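Local atomic coordinates of diguanylate cyclase/phosphodiesterase (Caldicellulosiruptor saccharolyticus, PDB entry 3MTK), a protein that probably hydrolyses the bacterial second messenger cyclic di-GMP through another of its domains and is represented here by its GGDEF domain. Residues 19-24 with 79-84; 39-44 with 139-144; 60-65 with 112-117; 122-127 with 154-159. All blocks are in the same frame, centred on the assembly; numbering follows the deposited sequence.

Interaction 1 of 4, residues 19-24 with 79-84; sequences NSLIRW and KAFKIG
The helical segment bearing L21 and the strand segment bearing F81 lie 8.7 Å apart at the closest approach of their axes, and their directions differ by 130°. This is helix-on-sheet packing of a GGDEF domain: helix 18-30 lies against the central sheet at strand 79-84, which leads into the hairpin where active diguanylate cyclases carry their signature sequence. K79, F81 and I83, every second residue of the strand, point to the helix. No hydrogen bond crosses between the segments, and the contact is built from carbon surfaces.

F81 offers a flat ring to the helix. The CD1 methyl of L21 sits 3.9 Å above one face of that ring, displaced toward the rim, and makes a CH-pi contact. With CG anti to the backbone N (chi1 169°), L21 carries its branch point on the strand side; from there its CD2 methyl meets I83 CG2 at 3.9 Å. A branched leucine suits this place because its two tips serve two strand residues at once.

W24, one turn of helix beyond S20, meets F81 obliquely, the two ring planes inclined at 57°. P16 touches both rings from a neighbouring loop, while S20 turns its hydroxyl to a hydrogen bond with F8 O. K79 suits the outer end of the contact, since its long aliphatic part can act as an apolar surface beside the partly exposed indole. Its chain bends at chi2 and chi3, crosses the tryptophan at about a right angle and lays CE over the six-membered ring of W24, 3.8 Å from the centroid.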
loop_
_atom_site.group_PDB
_atom_site.type_symbol
_atom_site.label_atom_id
_atom_site.label_comp_id
_atom_site.label_asym_id
_atom_site.label_seq_id
_atom_site.Cartn_x
_atom_site.Cartn_y
_atom_site.Cartn_z
ATOM N N ASN A 19 13.208 0.229 1.119
ATOM C CA ASN A 19 14.313 0.266 2.077
ATOM C C ASN A 19 13.871 1.044 3.321
ATOM O O ASN A 19 14.122 0.629 4.461
ATOM C CB ASN A 19 15.545 0.939 1.465
ATOM C CG ASN A 19 16.196 0.091 0.396
ATOM O OD1 ASN A 19 16.261 -1.129 0.518
ATOM N ND2 ASN A 19 16.700 0.736 -0.653
ATOM N N SER A 20 13.211 2.174 3.089
ATOM C CA SER A 20 12.711 3.003 4.168
ATOM C C SER A 20 11.665 2.226 4.948
ATOM O O SER A 20 11.591 2.339 6.169
ATOM C CB SER A 20 12.114 4.287 3.607
ATOM O OG SER A 20 13.075 4.962 2.808
ATOM N N LEU A 21 10.862 1.430 4.247
ATOM C CA LEU A 21 9.844 0.620 4.909
ATOM C C LEU A 21 10.527 -0.334 5.878
ATOM O O LEU A 21 10.049 -0.553 6.993
ATOM C CB LEU A 21 9.041 -0.210 3.893
ATOM C CG LEU A 21 8.131 -1.294 4.493
ATOM C CD1 LEU A 21 7.131 -0.643 5.434
ATOM C CD2 LEU A 21 7.397 -2.054 3.397
ATOM N N ILE A 22 11.643 -0.907 5.446
ATOM C CA ILE A 22 12.374 -1.846 6.279
ATOM C C ILE A 22 12.957 -1.205 7.553
ATOM O O ILE A 22 12.788 -1.744 8.651
ATOM C CB ILE A 22 13.474 -2.524 5.459
ATOM C CG1 ILE A 22 12.818 -3.461 4.436
ATOM C CG2 ILE A 22 14.434 -3.272 6.379
ATOM C CD1 ILE A 22 13.797 -4.185 3.524
ATOM N N ARG A 23 13.632 -0.066 7.413
ATOM C CA ARG A 23 14.184 0.610 8.585
ATOM C C ARG A 23 13.053 0.850 9.578
ATOM O O ARG A 23 13.119 0.409 10.722
ATOM C CB ARG A 23 14.798 1.970 8.228
ATOM C CG ARG A 23 16.176 1.932 7.596
ATOM C CD ARG A 23 16.828 3.319 7.670
ATOM N NE ARG A 23 15.875 4.370 7.329
ATOM C CZ ARG A 23 16.128 5.673 7.389
ATOM N NH1 ARG A 23 17.319 6.100 7.782
ATOM N NH2 ARG A 23 15.186 6.547 7.051
ATOM N N TRP A 24 12.014 1.549 9.132
ATOM C CA TRP A 24 10.895 1.842 10.006
ATOM C C TRP A 24 10.239 0.593 10.568
ATOM O O TRP A 24 9.647 0.645 11.637
ATOM C CB TRP A 24 9.861 2.721 9.295
ATOM C CG TRP A 24 10.149 4.202 9.437
ATOM C CD1 TRP A 24 10.407 4.884 10.601
ATOM C CD2 TRP A 24 10.168 5.180 8.391
ATOM N NE1 TRP A 24 10.583 6.222 10.340
ATOM C CE2 TRP A 24 10.441 6.433 8.992
ATOM C CE3 TRP A 24 9.981 5.123 7.003
ATOM C CZ2 TRP A 24 10.528 7.620 8.250
ATOM C CZ3 TRP A 24 10.066 6.306 6.261
ATOM C CH2 TRP A 24 10.337 7.537 6.889
ATOM N N LYS A 79 2.345 6.010 8.079
ATOM C CA LYS A 79 3.313 6.128 6.994
ATOM C C LYS A 79 2.869 5.408 5.733
ATOM O O LYS A 79 2.245 4.344 5.793
ATOM C CB LYS A 79 4.665 5.567 7.442
ATOM C CG LYS A 79 5.347 6.371 8.532
ATOM C CD LYS A 79 5.760 7.745 8.020
ATOM C CE LYS A 79 6.792 7.639 6.895
ATOM N NZ LYS A 79 7.404 8.957 6.532
ATOM N N ALA A 80 3.205 5.997 4.590
ATOM C CA ALA A 80 2.859 5.432 3.294
ATOM C C ALA A 80 4.138 5.275 2.479
ATOM O O ALA A 80 4.974 6.178 2.457
ATOM C CB ALA A 80 1.882 6.349 2.576
ATOM N N PHE A 81 4.288 4.131 1.811
ATOM C CA PHE A 81 5.479 3.864 1.006
ATOM C C PHE A 81 5.164 3.311 -0.373
ATOM O O PHE A 81 4.101 2.719 -0.591
ATOM C CB PHE A 81 6.384 2.852 1.716
ATOM C CG PHE A 81 6.529 3.094 3.186
ATOM C CD1 PHE A 81 5.520 2.723 4.071
ATOM C CD2 PHE A 81 7.664 3.714 3.691
ATOM C CE1 PHE A 81 5.640 2.966 5.437
ATOM C CE2 PHE A 81 7.794 3.966 5.060
ATOM C CZ PHE A 81 6.781 3.590 5.932
ATOM N N LYS A 82 6.096 3.503 -1.302
ATOM C CA LYS A 82 5.954 2.967 -2.650
ATOM C C LYS A 82 7.043 1.909 -2.737
ATOM O O LYS A 82 8.223 2.238 -2.843
ATOM C CB LYS A 82 6.186 4.042 -3.709
ATOM C CG LYS A 82 6.073 3.516 -5.140
ATOM C CD LYS A 82 4.627 3.171 -5.510
ATOM C CE LYS A 82 4.522 2.472 -6.867
ATOM N NZ LYS A 82 5.229 3.169 -7.984
ATOM N N ILE A 83 6.648 0.639 -2.697
ATOM C CA ILE A 83 7.613 -0.447 -2.709
ATOM C C ILE A 83 7.704 -1.284 -3.976
ATOM O O ILE A 83 8.557 -2.157 -4.087
ATOM C CB ILE A 83 7.346 -1.390 -1.526
ATOM C CG1 ILE A 83 5.923 -1.943 -1.613
ATOM C CG2 ILE A 83 7.524 -0.630 -0.214
ATOM C CD1 ILE A 83 5.569 -2.860 -0.469
ATOM N N GLY A 84 6.827 -1.024 -4.930
ATOM C CA GLY A 84 6.853 -1.780 -6.170
ATOM C C GLY A 84 6.209 -0.939 -7.246
ATOM O O GLY A 84 5.537 0.040 -6.943
#

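Interaction 2 of 4, residues 39-44 with 139-144; sequences LIFLEV and NLMRRC
One face of the F41 ring receives C144, whose CB sits 3.5 Å above the ring plane and is displaced toward the rim. The sulfur lies over the same face, with C144 SG 4.5 Å from the centroid of the F41 ring in a sulfur-aromatic contact. M141, a selenomethionine in this crystal, reaches the far end of the ring, its CE lying 3.6 Å from F41 CZ, while its backbone O approaches CE2 obliquely. This is the buried core of an alpha/beta GGDEF domain, where segment 139-144 of helix 137-154 runs at 46° to segment 39-44 of strand 37-44.

A small cysteine suits the spot, since its CB can sit directly over the ring, and the aromatic ring supplies a broad surface for it. An alanine in place of F41 would probably leave the CB of C144 and the CE of M141 without the ring they touch and open a gap between helix and sheet.

L39, two residues earlier on the same side of the strand, reaches L140 and M141 with CD2. From the neighbouring helix, L21 packs on both L39 and M141, so two helices share this patch of the sheet. Here chi1 of L39 (177°) holds CG anti to the backbone N, and that CG lies 3.6 Å from C144 SG.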
loop_
_atom_site.group_PDB
_atom_site.type_symbol
_atom_site.label_atom_id
_atom_site.label_comp_id
_atom_site.label_asym_id
_atom_site.label_seq_id
_atom_site.Cartn_x
_atom_site.Cartn_y
_atom_site.Cartn_z
ATOM N N LEU A 39 0.745 -3.598 9.119
ATOM C CA LEU A 39 1.478 -3.378 7.884
ATOM C C LEU A 39 0.424 -3.723 6.838
ATOM O O LEU A 39 -0.246 -4.755 6.951
ATOM C CB LEU A 39 2.653 -4.344 7.753
ATOM C CG LEU A 39 3.425 -4.219 6.433
ATOM C CD1 LEU A 39 3.990 -2.818 6.299
ATOM C CD2 LEU A 39 4.537 -5.245 6.382
ATOM N N ILE A 40 0.259 -2.863 5.841
ATOM C CA ILE A 40 -0.724 -3.095 4.792
ATOM C C ILE A 40 -0.092 -2.961 3.419
ATOM O O ILE A 40 0.662 -2.014 3.153
ATOM C CB ILE A 40 -1.897 -2.092 4.894
ATOM C CG1 ILE A 40 -2.536 -2.188 6.275
ATOM C CG2 ILE A 40 -2.954 -2.409 3.846
ATOM C CD1 ILE A 40 -3.406 -1.009 6.610
ATOM N N PHE A 41 -0.405 -3.922 2.557
ATOM C CA PHE A 41 0.093 -3.958 1.191
ATOM C C PHE A 41 -1.065 -3.704 0.220
ATOM O O PHE A 41 -2.056 -4.436 0.218
ATOM C CB PHE A 41 0.715 -5.334 0.900
ATOM C CG PHE A 41 2.189 -5.432 1.209
ATOM C CD1 PHE A 41 2.859 -4.409 1.874
ATOM C CD2 PHE A 41 2.907 -6.565 0.843
ATOM C CE1 PHE A 41 4.227 -4.514 2.176
ATOM C CE2 PHE A 41 4.281 -6.684 1.138
ATOM C CZ PHE A 41 4.940 -5.653 1.808
ATOM N N LEU A 42 -0.957 -2.655 -0.588
ATOM C CA LEU A 42 -2.003 -2.365 -1.562
ATOM C C LEU A 42 -1.440 -2.547 -2.959
ATOM O O LEU A 42 -0.387 -1.987 -3.305
ATOM C CB LEU A 42 -2.528 -0.930 -1.456
ATOM C CG LEU A 42 -3.285 -0.400 -0.250
ATOM C CD1 LEU A 42 -2.302 -0.003 0.865
ATOM C CD2 LEU A 42 -4.070 0.821 -0.689
ATOM N N GLU A 43 -2.149 -3.309 -3.776
ATOM C CA GLU A 43 -1.699 -3.532 -5.138
ATOM C C GLU A 43 -2.678 -2.927 -6.142
ATOM O O GLU A 43 -3.888 -3.144 -6.063
ATOM C CB GLU A 43 -1.536 -5.032 -5.400
ATOM C CG GLU A 43 -0.984 -5.343 -6.786
ATOM C CD GLU A 43 -0.716 -6.818 -7.004
ATOM O OE1 GLU A 43 -0.413 -7.516 -6.017
ATOM O OE2 GLU A 43 -0.791 -7.274 -8.162
ATOM N N VAL A 44 -2.152 -2.155 -7.082
ATOM C CA VAL A 44 -2.981 -1.547 -8.123
ATOM C C VAL A 44 -3.135 -2.613 -9.200
ATOM O O VAL A 44 -2.151 -3.031 -9.811
ATOM C CB VAL A 44 -2.298 -0.314 -8.732
ATOM C CG1 VAL A 44 -3.272 0.420 -9.613
ATOM C CG2 VAL A 44 -1.785 0.599 -7.629
ATOM N N ASN A 139 10.127 -11.174 7.379
ATOM C CA ASN A 139 9.024 -12.084 7.700
ATOM C C ASN A 139 7.649 -11.422 7.707
ATOM O O ASN A 139 6.656 -12.044 7.345
ATOM C CB ASN A 139 9.276 -12.757 9.048
ATOM C CG ASN A 139 10.519 -13.629 9.037
ATOM O OD1 ASN A 139 11.613 -13.163 8.713
ATOM N ND2 ASN A 139 10.356 -14.901 9.389
ATOM N N LEU A 140 7.594 -10.165 8.131
ATOM C CA LEU A 140 6.342 -9.414 8.172
ATOM C C LEU A 140 5.915 -9.073 6.759
ATOM O O LEU A 140 4.746 -9.219 6.388
ATOM C CB LEU A 140 6.523 -8.116 8.956
ATOM C CG LEU A 140 6.425 -8.171 10.479
ATOM C CD1 LEU A 140 7.189 -6.998 11.086
ATOM C CD2 LEU A 140 4.960 -8.152 10.897
HETATM N N MSE A 141 6.875 -8.593 5.981
HETATM C CA MSE A 141 6.614 -8.231 4.607
HETATM C C MSE A 141 6.204 -9.471 3.840
HETATM O O MSE A 141 5.381 -9.404 2.933
HETATM C CB MSE A 141 7.851 -7.603 3.990
HETATM C CG MSE A 141 8.177 -6.295 4.630
HETATM SE SE MSE A 141 9.506 -5.366 3.639
HETATM C CE MSE A 141 8.532 -5.168 1.972
ATOM N N ARG A 142 6.781 -10.607 4.210
ATOM C CA ARG A 142 6.428 -11.860 3.566
ATOM C C ARG A 142 4.985 -12.165 3.933
ATOM O O ARG A 142 4.173 -12.500 3.078
ATOM C CB ARG A 142 7.337 -12.981 4.053
ATOM C CG ARG A 142 8.746 -12.882 3.531
ATOM C CD ARG A 142 9.622 -13.985 4.091
ATOM N NE ARG A 142 10.844 -14.126 3.302
ATOM C CZ ARG A 142 11.868 -14.901 3.635
ATOM N NH1 ARG A 142 11.827 -15.611 4.750
ATOM N NH2 ARG A 142 12.929 -14.974 2.845
ATOM N N ARG A 143 4.656 -12.016 5.209
ATOM C CA ARG A 143 3.302 -12.292 5.651
ATOM C C ARG A 143 2.251 -11.443 4.943
ATOM O O ARG A 143 1.159 -11.923 4.642
ATOM C CB ARG A 143 3.177 -12.087 7.146
ATOM C CG ARG A 143 1.856 -12.583 7.680
ATOM C CD ARG A 143 1.869 -12.512 9.173
ATOM N NE ARG A 143 3.052 -13.171 9.702
ATOM C CZ ARG A 143 3.507 -12.982 10.931
ATOM N NH1 ARG A 143 2.871 -12.148 11.746
ATOM N NH2 ARG A 143 4.591 -13.623 11.345
ATOM N N CYS A 144 2.576 -10.180 4.694
ATOM C CA CYS A 144 1.651 -9.289 4.015
ATOM C C CYS A 144 1.487 -9.751 2.594
ATOM O O CYS A 144 0.388 -9.755 2.041
ATOM C CB CYS A 144 2.180 -7.866 4.006
ATOM S SG CYS A 144 1.288 -6.812 5.116
#

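Interaction 3 of 4, residues 60-65 with 112-117; sequences DELIIH and YNVNGN
The backbone O of E61 is gripped twice by H65, by its N at 2.9 Å in the usual helical bond and by its ring ND1 at 3.0 Å. The ND1 donor stands well above the carbonyl plane, 49° out of it. This second bond fixes the turn of the imidazole, whose other nitrogen, H65 NE2, gives a weak, bent bond of 3.4 Å to N113 O.

V114 presents two methyls to the helix. CG2 lies 4.0 Å above the H65 ring plane, over its centre, and CG1 touches the CB of E61. L62 crosses Y112 at about a right angle and sets its CD2 methyl over one face of the phenol, 3.8 Å above the plane and toward the rim. Beyond V114 the chain reverses in a type I' turn. N115 and G116 suit its positive phi angles, and N117 binds V114 O through both its backbone N and its ND2.

The turn joins strands 112-114 and 117-119 into a small antiparallel hairpin apart from the central sheet. Helix 56-74 packs against it here and also supplies R69 for a cation-pi contact with Y112, while L50 of helix 47-54 adjoins L62.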
loop_
_atom_site.group_PDB
_atom_site.type_symbol
_atom_site.label_atom_id
_atom_site.label_comp_id
_atom_site.label_asym_id
_atom_site.label_seq_id
_atom_site.Cartn_x
_atom_site.Cartn_y
_atom_site.Cartn_z
ATOM N N ASP A 60 1.865 7.145 -15.200
ATOM C CA ASP A 60 2.748 7.577 -14.130
ATOM C C ASP A 60 2.037 8.681 -13.359
ATOM O O ASP A 60 2.193 8.806 -12.143
ATOM C CB ASP A 60 4.092 8.050 -14.688
ATOM C CG ASP A 60 4.954 6.889 -15.181
ATOM O OD1 ASP A 60 4.996 5.843 -14.498
ATOM O OD2 ASP A 60 5.598 7.013 -16.243
ATOM N N GLU A 61 1.228 9.462 -14.071
ATOM C CA GLU A 61 0.459 10.536 -13.456
ATOM C C GLU A 61 -0.590 9.911 -12.548
ATOM O O GLU A 61 -0.836 10.382 -11.441
ATOM C CB GLU A 61 -0.225 11.384 -14.533
ATOM C CG GLU A 61 0.472 12.706 -14.814
ATOM C CD GLU A 61 0.381 13.663 -13.638
ATOM O OE1 GLU A 61 -0.756 14.006 -13.250
ATOM O OE2 GLU A 61 1.438 14.069 -13.101
ATOM N N LEU A 62 -1.200 8.843 -13.037
ATOM C CA LEU A 62 -2.211 8.103 -12.289
ATOM C C LEU A 62 -1.607 7.602 -10.964
ATOM O O LEU A 62 -2.208 7.742 -9.894
ATOM C CB LEU A 62 -2.657 6.907 -13.116
ATOM C CG LEU A 62 -4.084 6.387 -13.004
ATOM C CD1 LEU A 62 -4.037 4.898 -13.329
ATOM C CD2 LEU A 62 -4.683 6.633 -11.618
ATOM N N ILE A 63 -0.411 7.019 -11.049
ATOM C CA ILE A 63 0.289 6.493 -9.877
ATOM C C ILE A 63 0.483 7.620 -8.869
ATOM O O ILE A 63 0.257 7.438 -7.671
ATOM C CB ILE A 63 1.677 5.899 -10.262
ATOM C CG1 ILE A 63 1.500 4.676 -11.160
ATOM C CG2 ILE A 63 2.450 5.487 -9.014
ATOM C CD1 ILE A 63 0.845 3.509 -10.474
ATOM N N ILE A 64 0.901 8.789 -9.346
ATOM C CA ILE A 64 1.085 9.912 -8.433
ATOM C C ILE A 64 -0.259 10.184 -7.774
ATOM O O ILE A 64 -0.354 10.230 -6.548
ATOM C CB ILE A 64 1.572 11.184 -9.163
ATOM C CG1 ILE A 64 3.009 10.988 -9.651
ATOM C CG2 ILE A 64 1.517 12.375 -8.217
ATOM C CD1 ILE A 64 3.587 12.207 -10.379
ATOM N N HIS A 65 -1.300 10.354 -8.587
ATOM C CA HIS A 65 -2.641 10.587 -8.053
ATOM C C HIS A 65 -2.949 9.555 -6.980
ATOM O O HIS A 65 -3.391 9.898 -5.884
ATOM C CB HIS A 65 -3.696 10.474 -9.153
ATOM C CG HIS A 65 -3.918 11.742 -9.914
ATOM N ND1 HIS A 65 -2.902 12.411 -10.560
ATOM C CD2 HIS A 65 -5.043 12.466 -10.126
ATOM C CE1 HIS A 65 -3.390 13.493 -11.139
ATOM N NE2 HIS A 65 -4.687 13.550 -10.892
ATOM N N TYR A 112 -10.387 8.841 -10.962
ATOM C CA TYR A 112 -9.239 9.737 -10.942
ATOM C C TYR A 112 -9.333 10.580 -12.202
ATOM O O TYR A 112 -9.500 10.049 -13.303
ATOM C CB TYR A 112 -7.909 8.963 -10.955
ATOM C CG TYR A 112 -7.667 8.104 -9.741
ATOM C CD1 TYR A 112 -8.161 6.811 -9.672
ATOM C CD2 TYR A 112 -6.979 8.609 -8.638
ATOM C CE1 TYR A 112 -7.987 6.043 -8.544
ATOM C CE2 TYR A 112 -6.798 7.844 -7.503
ATOM C CZ TYR A 112 -7.309 6.567 -7.461
ATOM O OH TYR A 112 -7.178 5.827 -6.315
ATOM N N ASN A 113 -9.247 11.894 -12.036
ATOM C CA ASN A 113 -9.316 12.805 -13.165
ATOM C C ASN A 113 -7.880 13.133 -13.493
ATOM O O ASN A 113 -7.318 14.093 -12.976
ATOM C CB ASN A 113 -10.094 14.075 -12.783
ATOM C CG ASN A 113 -10.288 15.035 -13.955
ATOM O OD1 ASN A 113 -11.219 15.840 -13.954
ATOM N ND2 ASN A 113 -9.404 14.964 -14.949
ATOM N N VAL A 114 -7.284 12.305 -14.337
ATOM C CA VAL A 114 -5.904 12.496 -14.741
ATOM C C VAL A 114 -5.857 13.172 -16.106
ATOM O O VAL A 114 -6.123 12.545 -17.129
ATOM C CB VAL A 114 -5.166 11.148 -14.815
ATOM C CG1 VAL A 114 -3.680 11.382 -15.041
ATOM C CG2 VAL A 114 -5.406 10.362 -13.539
ATOM N N ASN A 115 -5.522 14.458 -16.115
ATOM C CA ASN A 115 -5.450 15.216 -17.357
ATOM C C ASN A 115 -6.722 15.014 -18.180
ATOM O O ASN A 115 -6.671 14.580 -19.331
ATOM C CB ASN A 115 -4.233 14.778 -18.175
ATOM C CG ASN A 115 -4.024 15.633 -19.417
ATOM O OD1 ASN A 115 -3.836 16.853 -19.325
ATOM N ND2 ASN A 115 -4.055 14.996 -20.589
ATOM N N GLY A 116 -7.866 15.320 -17.577
ATOM C CA GLY A 116 -9.128 15.170 -18.280
ATOM C C GLY A 116 -9.572 13.730 -18.454
ATOM O O GLY A 116 -10.738 13.464 -18.754
ATOM N N ASN A 117 -8.644 12.796 -18.275
ATOM C CA ASN A 117 -8.957 11.375 -18.407
ATOM C C ASN A 117 -9.577 10.836 -17.116
ATOM O O ASN A 117 -8.923 10.797 -16.069
ATOM C CB ASN A 117 -7.687 10.585 -18.727
ATOM C CG ASN A 117 -7.114 10.923 -20.085
ATOM O OD1 ASN A 117 -7.507 10.345 -21.097
ATOM N ND2 ASN A 117 -6.183 11.868 -20.114
#

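Interaction 4 of 4, residues 122-127 with 154-159; sequences NFNIGA and EGLNEY
A beta-alpha-beta unit closes here: I125 of strand 123-129 pairs in parallel with Y159, which the chain reaches after helix 137-154 and the loop that follows it. Two backbone bonds link the two segments. N157 N meets F123 O at 2.7 Å, nearly in line with the C=O bond though bent at the hydrogen, and I125 N meets E158 O at 3.2 Å with an angle of 165°. Side by side on one face of the sheet, I125 CB and Y159 CB lie 3.7 Å apart.

The loop comes into register through unusual backbone angles. At those of G155 a CB would jam against the preceding carbonyl O, which calls for glycine; N157 has a milder positive phi, which asparagine tolerates. N122 lies across L156 and N157 at about right angles to each. Its OD1 is 3.1 Å from L156 CD1, and its amide plane is turned 79° from that of N157. An alanine in place of N122 would probably cost L156 CD1 its contact with the amide and leave the N157 amide freer to turn.

Y159 sends its hydroxyl away to a hydrogen bond with E102. The two firm bonds between the segments run from main chain to main chain, so the pairing itself depends little on side-chain identity, while side chains shape the loop.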
loop_
_atom_site.group_PDB
_atom_site.type_symbol
_atom_site.label_atom_id
_atom_site.label_comp_id
_atom_site.label_asym_id
_atom_site.label_seq_id
_atom_site.Cartn_x
_atom_site.Cartn_y
_atom_site.Cartn_z
ATOM N N ASN A 122 -8.706 -0.906 -10.113
ATOM C CA ASN A 122 -9.023 -1.887 -9.093
ATOM C C ASN A 122 -7.807 -2.120 -8.231
ATOM O O ASN A 122 -6.686 -1.843 -8.656
ATOM C CB ASN A 122 -9.448 -3.190 -9.743
ATOM C CG ASN A 122 -10.824 -3.095 -10.333
ATOM O OD1 ASN A 122 -11.150 -3.781 -11.300
ATOM N ND2 ASN A 122 -11.653 -2.243 -9.742
ATOM N N PHE A 123 -8.040 -2.623 -7.020
ATOM C CA PHE A 123 -6.968 -2.879 -6.069
ATOM C C PHE A 123 -7.211 -4.176 -5.323
ATOM O O PHE A 123 -8.221 -4.846 -5.518
ATOM C CB PHE A 123 -6.890 -1.765 -5.008
ATOM C CG PHE A 123 -6.751 -0.363 -5.569
ATOM C CD1 PHE A 123 -7.845 0.296 -6.120
ATOM C CD2 PHE A 123 -5.536 0.296 -5.521
ATOM C CE1 PHE A 123 -7.729 1.593 -6.614
ATOM C CE2 PHE A 123 -5.409 1.594 -6.009
ATOM C CZ PHE A 123 -6.509 2.243 -6.557
ATOM N N ASN A 124 -6.258 -4.506 -4.459
ATOM C CA ASN A 124 -6.320 -5.655 -3.576
ATOM C C ASN A 124 -5.443 -5.270 -2.399
ATOM O O ASN A 124 -4.458 -4.529 -2.555
ATOM C CB ASN A 124 -5.831 -6.926 -4.258
ATOM C CG ASN A 124 -6.983 -7.735 -4.846
ATOM O OD1 ASN A 124 -7.830 -8.268 -4.107
ATOM N ND2 ASN A 124 -7.037 -7.812 -6.172
ATOM N N ILE A 125 -5.819 -5.738 -1.216
ATOM C CA ILE A 125 -5.088 -5.387 -0.018
ATOM C C ILE A 125 -4.744 -6.560 0.880
ATOM O O ILE A 125 -5.597 -7.391 1.190
ATOM C CB ILE A 125 -5.880 -4.339 0.793
ATOM C CG1 ILE A 125 -5.780 -2.983 0.095
ATOM C CG2 ILE A 125 -5.365 -4.258 2.211
ATOM C CD1 ILE A 125 -6.596 -1.875 0.767
ATOM N N GLY A 126 -3.480 -6.613 1.280
ATOM C CA GLY A 126 -3.014 -7.653 2.172
ATOM C C GLY A 126 -2.502 -6.929 3.402
ATOM O O GLY A 126 -1.723 -5.976 3.281
ATOM N N ALA A 127 -2.936 -7.349 4.584
ATOM C CA ALA A 127 -2.494 -6.682 5.810
ATOM C C ALA A 127 -2.012 -7.661 6.876
ATOM O O ALA A 127 -2.408 -8.827 6.889
ATOM C CB ALA A 127 -3.627 -5.819 6.362
ATOM N N GLU A 154 -9.276 -14.400 -4.144
ATOM C CA GLU A 154 -10.638 -14.109 -3.727
ATOM C C GLU A 154 -11.322 -13.220 -4.763
ATOM O O GLU A 154 -12.539 -13.267 -4.932
ATOM C CB GLU A 154 -10.611 -13.407 -2.372
ATOM C CG GLU A 154 -11.801 -13.706 -1.497
ATOM C CD GLU A 154 -11.776 -15.128 -0.981
ATOM O OE1 GLU A 154 -10.834 -15.466 -0.229
ATOM O OE2 GLU A 154 -12.689 -15.906 -1.327
ATOM N N GLY A 155 -10.539 -12.404 -5.454
ATOM C CA GLY A 155 -11.105 -11.529 -6.467
ATOM C C GLY A 155 -10.628 -10.094 -6.355
ATOM O O GLY A 155 -9.899 -9.741 -5.428
ATOM N N LEU A 156 -11.032 -9.266 -7.315
ATOM C CA LEU A 156 -10.655 -7.861 -7.321
ATOM C C LEU A 156 -11.278 -7.123 -6.144
ATOM O O LEU A 156 -12.371 -7.454 -5.702
ATOM C CB LEU A 156 -11.113 -7.186 -8.615
ATOM C CG LEU A 156 -10.476 -7.578 -9.949
ATOM C CD1 LEU A 156 -11.185 -6.823 -11.065
ATOM C CD2 LEU A 156 -8.989 -7.239 -9.951
ATOM N N ASN A 157 -10.564 -6.120 -5.644
ATOM C CA ASN A 157 -11.047 -5.294 -4.549
ATOM C C ASN A 157 -11.407 -6.068 -3.289
ATOM O O ASN A 157 -12.379 -5.748 -2.604
ATOM C CB ASN A 157 -12.249 -4.499 -5.032
ATOM C CG ASN A 157 -11.948 -3.709 -6.285
ATOM O OD1 ASN A 157 -12.731 -3.728 -7.233
ATOM N ND2 ASN A 157 -10.815 -3.006 -6.300
ATOM N N GLU A 158 -10.628 -7.093 -2.989
ATOM C CA GLU A 158 -10.871 -7.883 -1.805
ATOM C C GLU A 158 -9.612 -7.714 -0.954
ATOM O O GLU A 158 -8.546 -7.396 -1.477
ATOM C CB GLU A 158 -11.088 -9.347 -2.196
ATOM C CG GLU A 158 -12.296 -10.021 -1.535
ATOM C CD GLU A 158 -13.626 -9.703 -2.212
ATOM O OE1 GLU A 158 -13.795 -10.028 -3.404
ATOM O OE2 GLU A 158 -14.516 -9.137 -1.545
ATOM N N TYR A 159 -9.737 -7.896 0.354
ATOM C CA TYR A 159 -8.596 -7.754 1.253
ATOM C C TYR A 159 -8.536 -8.868 2.283
ATOM O O TYR A 159 -9.562 -9.444 2.645
ATOM C CB TYR A 159 -8.653 -6.411 1.985
ATOM C CG TYR A 159 -9.808 -6.285 2.955
ATOM C CD1 TYR A 159 -11.042 -5.774 2.543
ATOM C CD2 TYR A 159 -9.661 -6.651 4.290
ATOM C CE1 TYR A 159 -12.097 -5.630 3.437
ATOM C CE2 TYR A 159 -10.705 -6.508 5.196
ATOM C CZ TYR A 159 -11.924 -5.995 4.766
ATOM O OH TYR A 159 -12.958 -5.836 5.667
#

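Overall arrangement
Interactions 1 and 2 pack two helices, 18-30 and 137-154, on the central sheet, and they touch through L21 with L39 and M141 and through I83 with F41. Interaction 2 is the more buried, almost wholly apolar, whereas interaction 1 ends in partly exposed W24 and K79. Interaction 4 lies on the loop that follows helix 137-154 and on the same sheet as interaction 2, strands 37-44 and 123-129 being neighbours, but it works by backbone hydrogen bonding and is only partly buried. Interaction 3, its centre 21 to 25 Å from the others, joins a peripheral hairpin to helix 56-74 by mixed polar and apolar contacts. It touches interaction 4 through Y112 OH and F123 CZ, and interaction 1 through I63 and K82.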